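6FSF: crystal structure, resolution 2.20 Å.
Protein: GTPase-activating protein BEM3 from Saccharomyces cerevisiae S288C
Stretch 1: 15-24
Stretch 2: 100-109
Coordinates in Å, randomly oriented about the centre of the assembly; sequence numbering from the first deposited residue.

Stretch 1 (15-24) DFGTIQIEVL
Stretch 2 100-109: LNQYYTSIFS

Stretch 1 is a 3-10 segment at 16-18 followed by an extended strand, 19-24. Stretch 2 is helical from L100 to I107. Strand and helix run nearly antiparallel, at 159°, and their axes approach to 7.7 Å. The CA pairs V23-N101 (5.5 Å), I21-T105 (6.2 Å) and F16-F108 (5.5 Å) set the register. I19, I21 and V23 point toward the helix, while Q20, E22 and L24 point away.

L100 (chi1 m, chi2 t) begins the contact. Its CB lies 4.1 Å from V23 CG2, an apolar touch with V23 in the t rotamer. N101 points sideways, but its end comes nearer the strand, with chi1 at -104° and chi2 at -39°. This brings OD1 to V23 N for the one direct hydrogen bond between the stretches, 2.9 Å and almost linear at 170°. The amide of a strand residue is thus satisfied by a helix side chain.

Q102 and Y103 make no contact. Y104 (chi1 m) starts toward the strand and then leads away, so its CB meets I21 CD1 at 3.5 Å. I21 has chi1 p and chi2 at 99°, between wells. T105 (chi1 m) turns OG1 back to its own helix, donating to N101 O at 2.8 Å. A water accepts from I21 N at 2.9 Å and donates weakly to T105 OG1 at 3.5 Å.

S106 and I107 stay clear of the strand. F108 (chi1 m, chi2 98°) leaves helical phi/psi at -79/9 and buries the most area. Its edge meets the face of F16 (chi1 m, chi2 -15°): centroids are 4.9 Å apart and planes 84°. I19 (p, t) lays CD1 over one face of F108, 4.1 Å from the ring centroid, a CH-pi contact. I21 CG2 packs 3.6 Å from F108 CD1. S109 points away, its OG donating to T105 O at 2.6 Å.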

# COMPACT_ATOMS: atom_id res chain seq x y z
N ASP A 15 -24.04 3.79 8.38
CA ASP A 15 -23.40 4.97 7.82
C ASP A 15 -22.23 4.62 6.90
O ASP A 15 -21.41 5.50 6.60
CB ASP A 15 -22.92 5.90 8.94
CG ASP A 15 -24.06 6.45 9.77
OD1 ASP A 15 -25.18 6.59 9.22
OD2 ASP A 15 -23.84 6.75 10.96
N PHE A 16 -22.12 3.37 6.46
CA PHE A 16 -21.05 2.99 5.55
C PHE A 16 -21.11 3.74 4.23
O PHE A 16 -20.09 3.86 3.54
CB PHE A 16 -21.08 1.48 5.28
CG PHE A 16 -20.55 0.65 6.41
CD1 PHE A 16 -19.81 1.22 7.43
CD2 PHE A 16 -20.78 -0.71 6.44
CE1 PHE A 16 -19.32 0.45 8.46
CE2 PHE A 16 -20.29 -1.49 7.47
CZ PHE A 16 -19.56 -0.91 8.48
N GLY A 17 -22.28 4.25 3.85
CA GLY A 17 -22.41 4.96 2.59
C GLY A 17 -21.80 6.34 2.59
O GLY A 17 -21.62 6.93 1.52
N THR A 18 -21.48 6.88 3.77
CA THR A 18 -20.95 8.23 3.89
C THR A 18 -19.43 8.28 3.90
O THR A 18 -18.86 9.35 4.16
CB THR A 18 -21.49 8.90 5.15
OG1 THR A 18 -20.84 8.34 6.30
CG2 THR A 18 -22.99 8.69 5.27
N ILE A 19 -18.75 7.17 3.63
CA ILE A 19 -17.29 7.13 3.68
C ILE A 19 -16.74 6.66 2.35
O ILE A 19 -17.38 5.89 1.62
CB ILE A 19 -16.77 6.23 4.83
CG1 ILE A 19 -17.19 4.77 4.62
CG2 ILE A 19 -17.23 6.75 6.18
CD1 ILE A 19 -16.50 3.79 5.54
N GLN A 20 -15.55 7.14 2.02
CA GLN A 20 -14.75 6.61 0.93
C GLN A 20 -13.53 5.92 1.52
O GLN A 20 -13.06 6.28 2.60
CB GLN A 20 -14.31 7.70 -0.04
CG GLN A 20 -15.41 8.63 -0.50
CD GLN A 20 -14.87 9.83 -1.26
OE1 GLN A 20 -15.15 10.97 -0.91
NE2 GLN A 20 -14.09 9.57 -2.30
N ILE A 21 -13.02 4.92 0.80
CA ILE A 21 -11.81 4.21 1.22
C ILE A 21 -10.72 4.45 0.19
O ILE A 21 -10.99 4.71 -0.99
CB ILE A 21 -12.07 2.69 1.41
CG1 ILE A 21 -12.28 1.98 0.06
CG2 ILE A 21 -13.27 2.46 2.32
CD1 ILE A 21 -11.03 1.28 -0.48
N GLU A 22 -9.47 4.37 0.64
CA GLU A 22 -8.32 4.45 -0.25
C GLU A 22 -7.23 3.56 0.33
O GLU A 22 -6.69 3.86 1.39
CB GLU A 22 -7.83 5.88 -0.42
CG GLU A 22 -6.71 6.02 -1.44
CD GLU A 22 -6.20 7.44 -1.56
OE1 GLU A 22 -6.72 8.33 -0.86
OE2 GLU A 22 -5.27 7.67 -2.37
N VAL A 23 -6.92 2.48 -0.38
CA VAL A 23 -5.79 1.63 -0.01
C VAL A 23 -4.51 2.40 -0.36
O VAL A 23 -4.23 2.65 -1.53
CB VAL A 23 -5.84 0.28 -0.73
CG1 VAL A 23 -4.70 -0.62 -0.28
CG2 VAL A 23 -7.18 -0.40 -0.48
N LEU A 24 -3.76 2.79 0.66
CA LEU A 24 -2.58 3.62 0.45
C LEU A 24 -1.32 2.82 0.17
O LEU A 24 -0.42 3.32 -0.51
CB LEU A 24 -2.35 4.52 1.67
CG LEU A 24 -3.46 5.51 2.04
CD1 LEU A 24 -3.10 6.26 3.32
CD2 LEU A 24 -3.72 6.49 0.90
N LEU A 100 -7.37 -4.40 -4.38
CA LEU A 100 -7.86 -4.16 -3.03
C LEU A 100 -8.68 -2.88 -2.95
O LEU A 100 -9.66 -2.81 -2.21
CB LEU A 100 -6.68 -4.11 -2.05
CG LEU A 100 -6.08 -5.46 -1.66
CD1 LEU A 100 -4.73 -5.27 -0.98
CD2 LEU A 100 -7.03 -6.23 -0.75
N ASN A 101 -8.29 -1.86 -3.72
CA ASN A 101 -9.09 -0.64 -3.79
C ASN A 101 -10.48 -0.93 -4.33
O ASN A 101 -11.49 -0.48 -3.77
CB ASN A 101 -8.38 0.41 -4.64
CG ASN A 101 -7.74 1.50 -3.81
OD1 ASN A 101 -8.31 1.95 -2.82
ND2 ASN A 101 -6.55 1.93 -4.22
N GLN A 102 -10.56 -1.68 -5.44
CA GLN A 102 -11.85 -2.07 -5.99
C GLN A 102 -12.63 -2.92 -4.99
O GLN A 102 -13.86 -2.79 -4.89
CB GLN A 102 -11.65 -2.85 -7.29
CG GLN A 102 -11.08 -2.02 -8.41
CD GLN A 102 -11.91 -0.78 -8.67
OE1 GLN A 102 -11.47 0.34 -8.43
NE2 GLN A 102 -13.12 -0.98 -9.18
N TYR A 103 -11.94 -3.79 -4.26
CA TYR A 103 -12.60 -4.70 -3.33
C TYR A 103 -13.31 -3.93 -2.22
O TYR A 103 -14.51 -4.11 -1.98
CB TYR A 103 -11.58 -5.67 -2.75
CG TYR A 103 -12.12 -6.60 -1.68
CD1 TYR A 103 -12.72 -7.80 -2.02
CD2 TYR A 103 -12.01 -6.28 -0.33
CE1 TYR A 103 -13.21 -8.66 -1.05
CE2 TYR A 103 -12.50 -7.13 0.65
CZ TYR A 103 -13.09 -8.32 0.28
OH TYR A 103 -13.58 -9.17 1.25
N TYR A 104 -12.58 -3.05 -1.53
CA TYR A 104 -13.15 -2.40 -0.36
C TYR A 104 -14.09 -1.26 -0.73
O TYR A 104 -14.96 -0.89 0.06
CB TYR A 104 -12.04 -1.91 0.57
CG TYR A 104 -11.49 -3.00 1.46
CD1 TYR A 104 -12.31 -3.65 2.37
CD2 TYR A 104 -10.16 -3.37 1.40
CE1 TYR A 104 -11.82 -4.65 3.18
CE2 TYR A 104 -9.66 -4.37 2.21
CZ TYR A 104 -10.49 -5.00 3.10
OH TYR A 104 -10.00 -6.00 3.92
N THR A 105 -13.93 -0.69 -1.92
CA THR A 105 -14.92 0.26 -2.41
C THR A 105 -16.27 -0.43 -2.59
O THR A 105 -17.32 0.14 -2.26
CB THR A 105 -14.46 0.89 -3.73
OG1 THR A 105 -13.29 1.69 -3.50
CG2 THR A 105 -15.55 1.77 -4.33
N SER A 106 -16.26 -1.66 -3.09
CA SER A 106 -17.51 -2.40 -3.28
C SER A 106 -18.12 -2.78 -1.94
O SER A 106 -19.35 -2.74 -1.78
CB SER A 106 -17.26 -3.64 -4.14
OG SER A 106 -16.73 -3.28 -5.41
N ILE A 107 -17.29 -3.14 -0.96
CA ILE A 107 -17.79 -3.60 0.34
C ILE A 107 -18.63 -2.51 0.99
O ILE A 107 -19.79 -2.73 1.37
CB ILE A 107 -16.61 -4.02 1.24
CG1 ILE A 107 -15.98 -5.31 0.71
CG2 ILE A 107 -17.08 -4.21 2.68
CD1 ILE A 107 -16.94 -6.48 0.63
N PHE A 108 -18.06 -1.31 1.13
CA PHE A 108 -18.76 -0.19 1.76
C PHE A 108 -19.77 0.48 0.84
O PHE A 108 -20.30 1.54 1.20
CB PHE A 108 -17.74 0.83 2.28
CG PHE A 108 -16.89 0.32 3.41
CD1 PHE A 108 -15.62 -0.18 3.18
CD2 PHE A 108 -17.38 0.32 4.71
CE1 PHE A 108 -14.84 -0.66 4.22
CE2 PHE A 108 -16.61 -0.16 5.76
CZ PHE A 108 -15.34 -0.65 5.52
N SER A 109 -20.04 -0.10 -0.32
CA SER A 109 -21.09 0.39 -1.21
C SER A 109 -22.34 -0.49 -1.19
O SER A 109 -23.36 -0.09 -1.77
CB SER A 109 -20.57 0.50 -2.65
OG SER A 109 -19.54 1.46 -2.74
O HOH W 1 -14.65 4.19 -1.50